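Nisin biosynthesis protein NisC (Lactococcus lactis subsp. lactis, PDB 2G0D) is the cyclase of nisin biosynthesis, a zinc-containing alpha-toroid enzyme that probably closes the thioether rings of the lantibiotic precursor peptide. Local coordinates at residues H206-V211 with F237-F242; Y112-V117 with D156-L161; F28-L33 with V68-T73. One frame throughout, in Å; residues are numbered along the deposited sequence.

Contact 1. Residues H206-V211 with F237-F242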
ATOM      1  N   HIS A 206      -6.678   4.312   2.578  1.00 31.43           N
ATOM      2  CA  HIS A 206      -7.695   4.207   3.613  1.00 31.43           C
ATOM      3  C   HIS A 206      -9.127   4.123   3.103  1.00 31.38           C
ATOM      4  O   HIS A 206     -10.076   4.098   3.902  1.00 32.12           O
ATOM      5  CB  HIS A 206      -7.582   5.403   4.574  1.00 31.10           C
ATOM      6  CG  HIS A 206      -6.259   5.515   5.249  1.00 30.82           C
ATOM      7  ND1 HIS A 206      -5.794   4.565   6.132  1.00 32.14           N
ATOM      8  CD2 HIS A 206      -5.318   6.489   5.215  1.00 31.63           C
ATOM      9  CE1 HIS A 206      -4.616   4.938   6.599  1.00 32.34           C
ATOM     10  NE2 HIS A 206      -4.302   6.101   6.054  1.00 33.69           N
ATOM     11  N   GLY A 207      -9.295   4.103   1.786  1.00 31.91           N
ATOM     12  CA  GLY A 207     -10.610   4.271   1.200  1.00 30.41           C
ATOM     13  C   GLY A 207     -10.905   3.330   0.055  1.00 31.38           C
ATOM     14  O   GLY A 207     -10.349   2.218  -0.021  1.00 30.62           O
ATOM     15  N   LEU A 208     -11.770   3.809  -0.845  1.00 30.96           N
ATOM     16  CA  LEU A 208     -12.486   2.983  -1.823  1.00 31.12           C
ATOM     17  C   LEU A 208     -11.596   2.445  -2.948  1.00 30.90           C
ATOM     18  O   LEU A 208     -11.771   1.306  -3.405  1.00 31.48           O
ATOM     19  CB  LEU A 208     -13.676   3.787  -2.402  1.00 31.36           C
ATOM     20  CG  LEU A 208     -14.871   3.073  -3.056  1.00 32.24           C
ATOM     21  CD1 LEU A 208     -15.761   2.312  -2.045  1.00 32.89           C
ATOM     22  CD2 LEU A 208     -15.696   4.026  -3.891  1.00 30.85           C
ATOM     23  N   ALA A 209     -10.646   3.258  -3.391  1.00 30.52           N
ATOM     24  CA  ALA A 209      -9.707   2.865  -4.443  1.00 29.73           C
ATOM     25  C   ALA A 209      -8.925   1.632  -4.048  1.00 29.93           C
ATOM     26  O   ALA A 209      -8.645   0.773  -4.893  1.00 30.75           O
ATOM     27  CB  ALA A 209      -8.742   4.010  -4.752  1.00 29.38           C
ATOM     28  N   GLY A 210      -8.551   1.561  -2.769  1.00 29.44           N
ATOM     29  CA  GLY A 210      -7.737   0.475  -2.241  1.00 28.97           C
ATOM     30  C   GLY A 210      -8.494  -0.834  -2.244  1.00 29.51           C
ATOM     31  O   GLY A 210      -7.926  -1.869  -2.608  1.00 29.57           O
ATOM     32  N   VAL A 211      -9.780  -0.795  -1.864  1.00 29.49           N
ATOM     33  CA  VAL A 211     -10.639  -1.969  -1.997  1.00 29.87           C
ATOM     34  C   VAL A 211     -10.755  -2.373  -3.444  1.00 29.73           C
ATOM     35  O   VAL A 211     -10.592  -3.533  -3.755  1.00 30.47           O
ATOM     36  CB  VAL A 211     -12.067  -1.757  -1.427  1.00 31.41           C
ATOM     37  N   PHE A 237     -17.274   3.146 -11.127  1.00 33.74           N
ATOM     38  CA  PHE A 237     -18.430   4.006 -11.448  1.00 33.51           C
ATOM     39  C   PHE A 237     -18.531   5.200 -10.474  1.00 33.41           C
ATOM     40  O   PHE A 237     -18.863   6.322 -10.894  1.00 33.15           O
ATOM     41  CB  PHE A 237     -19.722   3.167 -11.442  1.00 34.26           C
ATOM     42  CG  PHE A 237     -20.984   3.949 -11.751  1.00 34.86           C
ATOM     43  CD1 PHE A 237     -21.557   3.897 -13.016  1.00 36.55           C
ATOM     44  CD2 PHE A 237     -21.633   4.685 -10.759  1.00 36.74           C
ATOM     45  CE1 PHE A 237     -22.760   4.591 -13.305  1.00 35.65           C
ATOM     46  CE2 PHE A 237     -22.827   5.392 -11.037  1.00 36.03           C
ATOM     47  CZ  PHE A 237     -23.384   5.335 -12.311  1.00 34.75           C
ATOM     48  N   ILE A 238     -18.223   4.963  -9.193  1.00 33.05           N
ATOM     49  CA  ILE A 238     -18.243   6.035  -8.186  1.00 33.34           C
ATOM     50  C   ILE A 238     -17.092   7.026  -8.407  1.00 33.59           C
ATOM     51  O   ILE A 238     -17.271   8.228  -8.238  1.00 33.94           O
ATOM     52  CB  ILE A 238     -18.252   5.501  -6.720  1.00 33.31           C
ATOM     53  CG1 ILE A 238     -19.563   4.758  -6.422  1.00 33.40           C
ATOM     54  CG2 ILE A 238     -18.057   6.648  -5.723  1.00 32.51           C
ATOM     55  CD1 ILE A 238     -19.537   3.944  -5.145  1.00 33.84           C
ATOM     56  N   TYR A 239     -15.917   6.526  -8.790  1.00 33.44           N
ATOM     57  CA  TYR A 239     -14.829   7.426  -9.184  1.00 33.49           C
ATOM     58  C   TYR A 239     -15.204   8.264 -10.401  1.00 33.93           C
ATOM     59  O   TYR A 239     -14.990   9.482 -10.404  1.00 34.09           O
ATOM     60  CB  TYR A 239     -13.488   6.685  -9.335  1.00 32.60           C
ATOM     61  CG  TYR A 239     -12.834   6.542  -7.988  1.00 31.79           C
ATOM     62  CD1 TYR A 239     -12.000   7.549  -7.475  1.00 30.54           C
ATOM     63  CD2 TYR A 239     -13.114   5.437  -7.184  1.00 31.72           C
ATOM     64  CE1 TYR A 239     -11.445   7.443  -6.193  1.00 30.39           C
ATOM     65  CE2 TYR A 239     -12.558   5.310  -5.917  1.00 31.69           C
ATOM     66  CZ  TYR A 239     -11.729   6.310  -5.431  1.00 30.82           C
ATOM     67  OH  TYR A 239     -11.203   6.151  -4.185  1.00 31.12           O
ATOM     68  N   GLU A 240     -15.799   7.624 -11.406  1.00 34.19           N
ATOM     69  CA  GLU A 240     -16.198   8.315 -12.624  1.00 35.10           C
ATOM     70  C   GLU A 240     -17.236   9.391 -12.326  1.00 35.47           C
ATOM     71  O   GLU A 240     -17.205  10.471 -12.931  1.00 35.49           O
ATOM     72  CB  GLU A 240     -16.754   7.327 -13.681  1.00 35.29           C
ATOM     73  CG  GLU A 240     -15.689   6.495 -14.425  1.00 35.33           C
ATOM     74  CD  GLU A 240     -14.754   7.358 -15.278  1.00 36.02           C
ATOM     75  OE1 GLU A 240     -15.018   7.533 -16.490  1.00 35.44           O
ATOM     76  OE2 GLU A 240     -13.752   7.873 -14.727  1.00 36.01           O
ATOM     77  N   LYS A 241     -18.146   9.102 -11.395  1.00 36.09           N
ATOM     78  CA  LYS A 241     -19.243  10.032 -11.110  1.00 36.78           C
ATOM     79  C   LYS A 241     -18.754  11.268 -10.361  1.00 36.48           C
ATOM     80  O   LYS A 241     -19.142  12.388 -10.691  1.00 36.29           O
ATOM     81  CB  LYS A 241     -20.382   9.366 -10.327  1.00 37.32           C
ATOM     82  CG  LYS A 241     -21.779   9.979 -10.599  1.00 38.65           C
ATOM     83  CD  LYS A 241     -22.393   9.383 -11.892  1.00 41.18           C
ATOM     84  CE  LYS A 241     -23.850   9.780 -12.105  1.00 41.80           C
ATOM     85  NZ  LYS A 241     -24.007  11.203 -12.574  1.00 43.69           N
ATOM     86  N   PHE A 242     -17.901  11.061  -9.362  1.00 35.99           N
ATOM     87  CA  PHE A 242     -17.515  12.155  -8.474  1.00 35.18           C
ATOM     88  C   PHE A 242     -16.194  12.860  -8.854  1.00 34.59           C
ATOM     89  O   PHE A 242     -15.745  13.764  -8.136  1.00 34.77           O
ATOM     90  CB  PHE A 242     -17.567  11.710  -7.008  1.00 35.21           C
ATOM     91  CG  PHE A 242     -18.975  11.423  -6.510  1.00 35.91           C
ATOM     92  CD1 PHE A 242     -19.438  10.114  -6.395  1.00 35.71           C
ATOM     93  CD2 PHE A 242     -19.840  12.468  -6.162  1.00 36.16           C
ATOM     94  CE1 PHE A 242     -20.746   9.853  -5.931  1.00 36.73           C
ATOM     95  CE2 PHE A 242     -21.143  12.216  -5.716  1.00 36.19           C
ATOM     96  CZ  PHE A 242     -21.590  10.905  -5.599  1.00 36.19           C
TER
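The hydroxyl of Y239 is held from two sources. It donates to the backbone carbonyl of M202, its stronger partner. It also accepts from the backbone amide of A209, with A209 N and Y239 OH 3.1 Å apart. That second bond is weak: the N-H...O angle is only 122°. A209 lies in the first turn of helix 208-221, two residues after the N-cap G207. The phenol oxygen offers at most a weak acceptor to this first-turn amide. The methyl of A209 also sits close to the hydroxyl, its CB 3.3 Å from Y239 OH.

Helices 208-221 and 226-242 follow each other in the chain. Y239, near the end of the second, reaches back to the beginning of the first. The two segments run broadly antiparallel, as in an alpha-helical hairpin, here within the alpha toroid.

L208 packs beside the phenol. Its CG is anti to the backbone N (chi1 -159°), and chi2 of 71° then sets CD2 against helix 226-242. There CD2 lies 3.9 Å from Y239 CE2, and the two side chains run past each other in opposite directions. The same methyl meets I238, with L208 CD2 4.0 Å from I238 CG2. These aliphatic chains cross at about a right angle. Elsewhere the Y239 ring stacks edge-to-face with W252, and I284, L287 and Y288 of helix 281-294 pack against it.

Contact 2. Residues Y112-V117 with D156-L161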
ATOM      1  N   TYR A 112      -1.458 -17.432  12.235  1.00 27.85           N
ATOM      2  CA  TYR A 112      -1.938 -16.330  13.053  1.00 28.73           C
ATOM      3  C   TYR A 112      -2.788 -15.363  12.222  1.00 28.66           C
ATOM      4  O   TYR A 112      -3.855 -14.935  12.665  1.00 28.38           O
ATOM      5  CB  TYR A 112      -0.821 -15.590  13.827  1.00 29.73           C
ATOM      6  CG  TYR A 112      -1.364 -14.303  14.447  1.00 32.08           C
ATOM      7  CD1 TYR A 112      -2.162 -14.318  15.607  1.00 33.14           C
ATOM      8  CD2 TYR A 112      -1.147 -13.083  13.828  1.00 32.22           C
ATOM      9  CE1 TYR A 112      -2.683 -13.114  16.138  1.00 33.73           C
ATOM     10  CE2 TYR A 112      -1.661 -11.907  14.345  1.00 32.64           C
ATOM     11  CZ  TYR A 112      -2.421 -11.918  15.474  1.00 32.66           C
ATOM     12  OH  TYR A 112      -2.897 -10.698  15.925  1.00 35.50           O
ATOM     13  N   ILE A 113      -2.325 -15.036  11.013  1.00 28.51           N
ATOM     14  CA  ILE A 113      -3.067 -14.123  10.149  1.00 28.38           C
ATOM     15  C   ILE A 113      -4.474 -14.633   9.840  1.00 28.19           C
ATOM     16  O   ILE A 113      -5.439 -13.869   9.942  1.00 28.80           O
ATOM     17  CB  ILE A 113      -2.327 -13.805   8.818  1.00 28.44           C
ATOM     18  CG1 ILE A 113      -1.081 -12.935   9.073  1.00 29.06           C
ATOM     19  CG2 ILE A 113      -3.278 -13.072   7.866  1.00 28.70           C
ATOM     20  CD1 ILE A 113      -0.039 -12.921   7.918  1.00 27.08           C
ATOM     21  N   GLU A 114      -4.583 -15.908   9.451  1.00 27.97           N
ATOM     22  CA  GLU A 114      -5.869 -16.523   9.172  1.00 27.80           C
ATOM     23  C   GLU A 114      -6.789 -16.521  10.398  1.00 27.47           C
ATOM     24  O   GLU A 114      -7.959 -16.158  10.285  1.00 27.50           O
ATOM     25  CB  GLU A 114      -5.705 -17.957   8.647  1.00 28.22           C
ATOM     26  CG  GLU A 114      -7.046 -18.680   8.424  1.00 27.54           C
ATOM     27  CD  GLU A 114      -6.958 -19.837   7.442  1.00 29.52           C
ATOM     28  OE1 GLU A 114      -5.842 -20.338   7.158  1.00 29.88           O
ATOM     29  OE2 GLU A 114      -8.021 -20.237   6.935  1.00 29.26           O
ATOM     30  N   TYR A 115      -6.260 -16.938  11.550  1.00 27.30           N
ATOM     31  CA  TYR A 115      -6.953 -16.761  12.850  1.00 27.21           C
ATOM     32  C   TYR A 115      -7.401 -15.298  13.074  1.00 27.14           C
ATOM     33  O   TYR A 115      -8.570 -15.042  13.376  1.00 26.61           O
ATOM     34  CB  TYR A 115      -6.075 -17.201  14.042  1.00 26.70           C
ATOM     35  CG  TYR A 115      -6.558 -16.602  15.354  1.00 26.39           C
ATOM     36  CD1 TYR A 115      -7.765 -17.011  15.920  1.00 23.99           C
ATOM     37  CD2 TYR A 115      -5.837 -15.596  16.001  1.00 26.90           C
ATOM     38  CE1 TYR A 115      -8.236 -16.462  17.100  1.00 25.91           C
ATOM     39  CE2 TYR A 115      -6.311 -15.032  17.212  1.00 26.54           C
ATOM     40  CZ  TYR A 115      -7.510 -15.475  17.741  1.00 25.43           C
ATOM     41  OH  TYR A 115      -7.998 -14.944  18.913  1.00 25.51           O
ATOM     42  N   PHE A 116      -6.462 -14.359  12.946  1.00 27.52           N
ATOM     43  CA  PHE A 116      -6.753 -12.934  13.130  1.00 27.79           C
ATOM     44  C   PHE A 116      -7.889 -12.433  12.231  1.00 28.11           C
ATOM     45  O   PHE A 116      -8.830 -11.772  12.700  1.00 28.45           O
ATOM     46  CB  PHE A 116      -5.506 -12.070  12.915  1.00 28.10           C
ATOM     47  CG  PHE A 116      -5.793 -10.584  12.938  1.00 27.25           C
ATOM     48  CD1 PHE A 116      -5.987  -9.921  14.152  1.00 29.11           C
ATOM     49  CD2 PHE A 116      -5.916  -9.864  11.747  1.00 27.55           C
ATOM     50  CE1 PHE A 116      -6.284  -8.549  14.179  1.00 30.01           C
ATOM     51  CE2 PHE A 116      -6.208  -8.480  11.764  1.00 28.07           C
ATOM     52  CZ  PHE A 116      -6.385  -7.824  12.973  1.00 27.68           C
ATOM     53  N   VAL A 117      -7.806 -12.740  10.941  1.00 28.30           N
ATOM     54  CA  VAL A 117      -8.818 -12.266  10.003  1.00 28.79           C
ATOM     55  C   VAL A 117     -10.196 -12.867  10.312  1.00 29.88           C
ATOM     56  O   VAL A 117     -11.187 -12.154  10.419  1.00 29.61           O
ATOM     57  CB  VAL A 117      -8.389 -12.516   8.529  1.00 28.70           C
ATOM     58  CG1 VAL A 117      -9.531 -12.247   7.567  1.00 26.46           C
ATOM     59  CG2 VAL A 117      -7.202 -11.632   8.181  1.00 28.14           C
ATOM     60  N   ASP A 156      -7.339 -20.604   0.211  1.00 31.68           N
ATOM     61  CA  ASP A 156      -8.375 -20.268  -0.748  1.00 31.14           C
ATOM     62  C   ASP A 156      -9.629 -19.821  -0.036  1.00 30.41           C
ATOM     63  O   ASP A 156     -10.241 -18.810  -0.407  1.00 30.08           O
ATOM     64  CB  ASP A 156      -8.655 -21.460  -1.679  1.00 31.33           C
ATOM     65  CG  ASP A 156      -7.568 -21.625  -2.771  1.00 32.95           C
ATOM     66  OD1 ASP A 156      -6.633 -20.788  -2.859  1.00 33.36           O
ATOM     67  OD2 ASP A 156      -7.646 -22.601  -3.541  1.00 35.51           O
ATOM     68  N   ASP A 157      -9.981 -20.544   1.014  1.00 29.90           N
ATOM     69  CA  ASP A 157     -11.177 -20.228   1.777  1.00 30.44           C
ATOM     70  C   ASP A 157     -11.072 -18.855   2.440  1.00 29.54           C
ATOM     71  O   ASP A 157     -11.988 -18.058   2.306  1.00 29.70           O
ATOM     72  CB  ASP A 157     -11.524 -21.343   2.784  1.00 30.58           C
ATOM     73  CG  ASP A 157     -12.027 -22.596   2.106  1.00 33.15           C
ATOM     74  OD1 ASP A 157     -12.765 -22.493   1.105  1.00 36.12           O
ATOM     75  OD2 ASP A 157     -11.695 -23.711   2.569  1.00 38.53           O
ATOM     76  N   LEU A 158      -9.951 -18.595   3.117  1.00 29.13           N
ATOM     77  CA  LEU A 158      -9.647 -17.306   3.719  1.00 29.52           C
ATOM     78  C   LEU A 158      -9.729 -16.154   2.690  1.00 30.03           C
ATOM     79  O   LEU A 158     -10.319 -15.097   2.964  1.00 30.90           O
ATOM     80  CB  LEU A 158      -8.240 -17.357   4.360  1.00 29.57           C
ATOM     81  CG  LEU A 158      -7.566 -16.065   4.872  1.00 30.22           C
ATOM     82  CD1 LEU A 158      -8.402 -15.380   5.979  1.00 32.19           C
ATOM     83  CD2 LEU A 158      -6.144 -16.311   5.355  1.00 29.61           C
ATOM     84  N   LYS A 159      -9.127 -16.362   1.516  1.00 29.61           N
ATOM     85  CA  LYS A 159      -9.105 -15.351   0.446  1.00 29.17           C
ATOM     86  C   LYS A 159     -10.509 -14.980   0.023  1.00 29.93           C
ATOM     87  O   LYS A 159     -10.848 -13.802  -0.061  1.00 30.03           O
ATOM     88  CB  LYS A 159      -8.292 -15.847  -0.735  1.00 28.66           C
ATOM     89  CG  LYS A 159      -6.776 -15.689  -0.516  1.00 29.02           C
ATOM     90  CD  LYS A 159      -5.971 -16.447  -1.602  1.00 27.79           C
ATOM     91  CE  LYS A 159      -4.492 -16.390  -1.261  1.00 28.76           C
ATOM     92  NZ  LYS A 159      -3.662 -17.080  -2.257  1.00 23.18           N
ATOM     93  N   ILE A 160     -11.341 -16.007  -0.170  1.00 31.05           N
ATOM     94  CA  ILE A 160     -12.722 -15.846  -0.603  1.00 31.55           C
ATOM     95  C   ILE A 160     -13.574 -15.173   0.479  1.00 31.03           C
ATOM     96  O   ILE A 160     -14.416 -14.318   0.175  1.00 31.11           O
ATOM     97  CB  ILE A 160     -13.270 -17.219  -1.075  1.00 32.43           C
ATOM     98  CG1 ILE A 160     -12.736 -17.498  -2.485  1.00 34.40           C
ATOM     99  CG2 ILE A 160     -14.800 -17.292  -1.017  1.00 32.66           C
ATOM    100  CD1 ILE A 160     -12.508 -18.993  -2.743  1.00 38.63           C
ATOM    101  N   LEU A 161     -13.323 -15.546   1.736  1.00 30.54           N
ATOM    102  CA  LEU A 161     -13.969 -14.936   2.897  1.00 29.88           C
ATOM    103  C   LEU A 161     -13.710 -13.432   2.953  1.00 29.34           C
ATOM    104  O   LEU A 161     -14.649 -12.656   3.151  1.00 29.32           O
ATOM    105  CB  LEU A 161     -13.495 -15.600   4.209  1.00 29.54           C
ATOM    106  CG  LEU A 161     -14.153 -15.125   5.513  1.00 29.42           C
ATOM    107  CD1 LEU A 161     -15.520 -15.811   5.743  1.00 28.54           C
ATOM    108  CD2 LEU A 161     -13.209 -15.375   6.704  1.00 29.55           C
TER
HETATM  109  O   HOH W   1      -8.490 -20.764   4.362  1.00 28.25           O
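E114 is the first residue of 112-117 to meet the other helix, and it does so along its whole length. Its CB packs on a methyl of L158, with E114 CB 3.7 Å from L158 CD2. The two side chains cross at a slant. CG stands anti to the backbone N (chi1 176°). From there the extended chain runs the carboxylate past L158 CB to the start of the facing helix. A water completes the link there. It donates to E114 OE2 at 2.7 Å and accepts from L158 N at 2.9 Å. L158 is in the first turn of helix 156-168, where amides lack an acceptor one turn earlier in the helix. The water serves this one. The positive end of the helix dipole may favour the negative charge of E114.

One turn on, V117 takes the other methyl of L158. Its CG1 lies 3.7 Å from L158 CD1. Here the side chains cross at about a right angle. L158 thus sets one methyl on E114 and the other on V117.

Helix 140-147 backs this apolar side, with L140 against V117 and L147 against L158. Segments 112-117 and 156-161 run in roughly the same direction. Helix 140-147 lies between their two helices in sequence and packs on both, as fits the alpha toroid of this LanC-like protein.

Contact 3. Residues F28-L33 with V68-T73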
ATOM      1  N   PHE A  28       6.578  -1.224  20.437  1.00 50.92           N
ATOM      2  CA  PHE A  28       5.668  -1.724  19.389  1.00 49.70           C
ATOM      3  C   PHE A  28       6.051  -1.346  17.942  1.00 48.08           C
ATOM      4  O   PHE A  28       5.951  -2.173  17.017  1.00 47.68           O
ATOM      5  CB  PHE A  28       4.244  -1.231  19.715  1.00 50.62           C
ATOM      6  CG  PHE A  28       3.231  -1.442  18.610  1.00 52.30           C
ATOM      7  CD1 PHE A  28       2.400  -2.567  18.616  1.00 53.57           C
ATOM      8  CD2 PHE A  28       3.075  -0.490  17.590  1.00 52.63           C
ATOM      9  CE1 PHE A  28       1.445  -2.758  17.600  1.00 54.28           C
ATOM     10  CE2 PHE A  28       2.132  -0.670  16.580  1.00 53.23           C
ATOM     11  CZ  PHE A  28       1.313  -1.808  16.584  1.00 53.06           C
ATOM     12  N   GLY A  29       6.458  -0.094  17.764  1.00 45.84           N
ATOM     13  CA  GLY A  29       6.773   0.446  16.446  1.00 43.12           C
ATOM     14  C   GLY A  29       7.890  -0.275  15.726  1.00 41.05           C
ATOM     15  O   GLY A  29       7.893  -0.350  14.511  1.00 40.44           O
ATOM     16  N   GLU A  30       8.829  -0.837  16.474  1.00 39.76           N
ATOM     17  CA  GLU A  30       9.998  -1.437  15.841  1.00 38.59           C
ATOM     18  C   GLU A  30       9.737  -2.756  15.101  1.00 36.83           C
ATOM     19  O   GLU A  30      10.581  -3.221  14.356  1.00 35.51           O
ATOM     20  CB  GLU A  30      11.179  -1.522  16.811  1.00 38.65           C
ATOM     21  CG  GLU A  30      11.123  -2.573  17.886  1.00 40.20           C
ATOM     22  CD  GLU A  30      12.283  -2.418  18.891  1.00 40.29           C
ATOM     23  OE1 GLU A  30      12.699  -1.268  19.195  1.00 42.23           O
ATOM     24  OE2 GLU A  30      12.782  -3.452  19.365  1.00 41.37           O
ATOM     25  N   LEU A  31       8.562  -3.341  15.294  1.00 35.64           N
ATOM     26  CA  LEU A  31       8.217  -4.549  14.550  1.00 35.61           C
ATOM     27  C   LEU A  31       7.281  -4.295  13.366  1.00 34.46           C
ATOM     28  O   LEU A  31       6.865  -5.230  12.703  1.00 34.26           O
ATOM     29  CB  LEU A  31       7.639  -5.620  15.473  1.00 35.82           C
ATOM     30  CG  LEU A  31       8.639  -6.096  16.521  1.00 37.53           C
ATOM     31  CD1 LEU A  31       8.125  -5.697  17.891  1.00 40.16           C
ATOM     32  CD2 LEU A  31       8.808  -7.579  16.453  1.00 39.45           C
ATOM     33  N   THR A  32       6.968  -3.027  13.110  1.00 33.20           N
ATOM     34  CA  THR A  32       6.009  -2.652  12.070  1.00 32.43           C
ATOM     35  C   THR A  32       6.702  -2.464  10.727  1.00 31.97           C
ATOM     36  O   THR A  32       7.847  -2.029  10.662  1.00 31.63           O
ATOM     37  CB  THR A  32       5.276  -1.328  12.418  1.00 32.22           C
ATOM     38  OG1 THR A  32       6.209  -0.233  12.366  1.00 30.11           O
ATOM     39  CG2 THR A  32       4.627  -1.402  13.816  1.00 32.55           C
ATOM     40  N   LEU A  33       5.997  -2.768   9.646  1.00 32.31           N
ATOM     41  CA  LEU A  33       6.462  -2.373   8.311  1.00 31.71           C
ATOM     42  C   LEU A  33       6.590  -0.843   8.207  1.00 32.23           C
ATOM     43  O   LEU A  33       7.560  -0.333   7.625  1.00 32.91           O
ATOM     44  CB  LEU A  33       5.534  -2.925   7.221  1.00 31.67           C
ATOM     45  CG  LEU A  33       5.782  -2.489   5.757  1.00 32.34           C
ATOM     46  CD1 LEU A  33       7.251  -2.730   5.284  1.00 30.24           C
ATOM     47  CD2 LEU A  33       4.779  -3.188   4.821  1.00 31.30           C
ATOM     48  N   VAL A  68      11.631 -12.522  16.114  1.00 38.07           N
ATOM     49  CA  VAL A  68      10.956 -13.692  16.724  1.00 38.99           C
ATOM     50  C   VAL A  68      11.058 -13.689  18.258  1.00 39.61           C
ATOM     51  O   VAL A  68      10.097 -14.031  18.959  1.00 39.60           O
ATOM     52  CB  VAL A  68      11.259 -15.101  16.040  1.00 39.61           C
ATOM     53  CG1 VAL A  68      12.358 -15.042  14.976  1.00 39.46           C
ATOM     54  CG2 VAL A  68      11.520 -16.221  17.082  1.00 38.75           C
ATOM     55  N   SER A  69      12.197 -13.236  18.771  1.00 40.30           N
ATOM     56  CA  SER A  69      12.386 -13.108  20.207  1.00 41.20           C
ATOM     57  C   SER A  69      11.363 -12.166  20.846  1.00 41.40           C
ATOM     58  O   SER A  69      10.852 -12.447  21.944  1.00 41.09           O
ATOM     59  CB  SER A  69      13.803 -12.641  20.511  1.00 41.34           C
ATOM     60  OG  SER A  69      13.815 -11.873  21.694  1.00 43.82           O
ATOM     61  N   LYS A  70      11.067 -11.059  20.160  1.00 41.56           N
ATOM     62  CA  LYS A  70      10.094 -10.077  20.656  1.00 42.00           C
ATOM     63  C   LYS A  70       8.663 -10.575  20.526  1.00 42.46           C
ATOM     64  O   LYS A  70       7.809 -10.219  21.341  1.00 42.68           O
ATOM     65  CB  LYS A  70      10.224  -8.739  19.921  1.00 42.11           C
ATOM     66  CG  LYS A  70      11.470  -7.943  20.255  1.00 41.83           C
ATOM     67  CD  LYS A  70      11.576  -7.675  21.747  1.00 42.16           C
ATOM     68  CE  LYS A  70      12.850  -6.939  22.075  1.00 43.13           C
ATOM     69  NZ  LYS A  70      12.646  -5.501  21.790  1.00 43.59           N
ATOM     70  N   LEU A  71       8.413 -11.371  19.484  1.00 42.84           N
ATOM     71  CA  LEU A  71       7.108 -11.969  19.217  1.00 43.29           C
ATOM     72  C   LEU A  71       6.825 -13.026  20.261  1.00 44.01           C
ATOM     73  O   LEU A  71       5.721 -13.098  20.785  1.00 43.79           O
ATOM     74  CB  LEU A  71       7.058 -12.625  17.828  1.00 42.44           C
ATOM     75  CG  LEU A  71       6.916 -11.806  16.530  1.00 42.42           C
ATOM     76  CD1 LEU A  71       6.767 -12.721  15.320  1.00 40.30           C
ATOM     77  CD2 LEU A  71       5.763 -10.824  16.595  1.00 40.57           C
ATOM     78  N   SER A  72       7.834 -13.847  20.552  1.00 45.10           N
ATOM     79  CA  SER A  72       7.678 -14.940  21.500  1.00 46.31           C
ATOM     80  C   SER A  72       7.340 -14.409  22.899  1.00 46.73           C
ATOM     81  O   SER A  72       6.567 -15.027  23.625  1.00 46.54           O
ATOM     82  CB  SER A  72       8.935 -15.815  21.536  1.00 46.49           C
ATOM     83  OG  SER A  72       9.860 -15.332  22.494  1.00 47.32           O
ATOM     84  N   THR A  73       7.902 -13.250  23.246  1.00 47.46           N
ATOM     85  CA  THR A  73       7.688 -12.636  24.558  1.00 48.03           C
ATOM     86  C   THR A  73       6.382 -11.847  24.658  1.00 48.18           C
ATOM     87  O   THR A  73       5.728 -11.871  25.700  1.00 48.48           O
ATOM     88  CB  THR A  73       8.875 -11.716  24.955  1.00 48.12           C
ATOM     89  OG1 THR A  73      10.092 -12.478  24.985  1.00 48.73           O
ATOM     90  CG2 THR A  73       8.650 -11.075  26.336  1.00 48.15           C
TER
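L31 and K70 form the close-packed part of this contact. A methyl of L31 lies on the root of the lysine chain, with L31 CD2 3.9 Å from K70 CB. The two side chains cross at about a right angle. L31 CG is anti to its own carbonyl carbon (chi1 -63°), and the side chain heads for the helix.

The loose side begins where the apolar patch thins out: L31 CD2 is 4.5 Å from L71 CD2. K70 and L71 are both partly exposed.

A polar link lies apart from this patch. The lysine chain folds at its second and fourth torsions (chi2 -56°, chi4 81°), which brings NZ to the hydroxyl of Y66 and to E30. Y66, one turn earlier in the same helix, is the stronger partner. The salt bridge between K70 NZ and E30 OE2 measures 3.2 Å. Its hydrogen bond is weak, and the position of E30 OE2 is not secure. E30 itself is buried, with W15 and R18 of helix 3-20 against it.

Within the 3-10 turn, G29 O accepts from both T32 N and T32 OG1. The arrangement joins this short turn, in the loop between helices 3-20 and 37-45, to helix 53-74 in the alpha toroid of this lanthionine synthetase C-like protein.

Overall arrangement
The three contacts follow one another along the chain in the order 3, 2, 1. None touches another. Contacts 2 and 3 are nearest, with centres about 22 Å apart and nearest atoms about 8 Å apart. The centres of contacts 1 and 2 are about 25 Å apart. Contacts 1 and 3 lie on opposite sides of the chain's centre, about 34 Å from centre to centre. All three belong to the same helical toroid. The zinc ion is bound by C278, C324 and H325, none of which lies in a contact segment. In contact 1 the side chain of A209 is about 13 Å from the zinc. At that distance contact 1 takes no part in binding the metal.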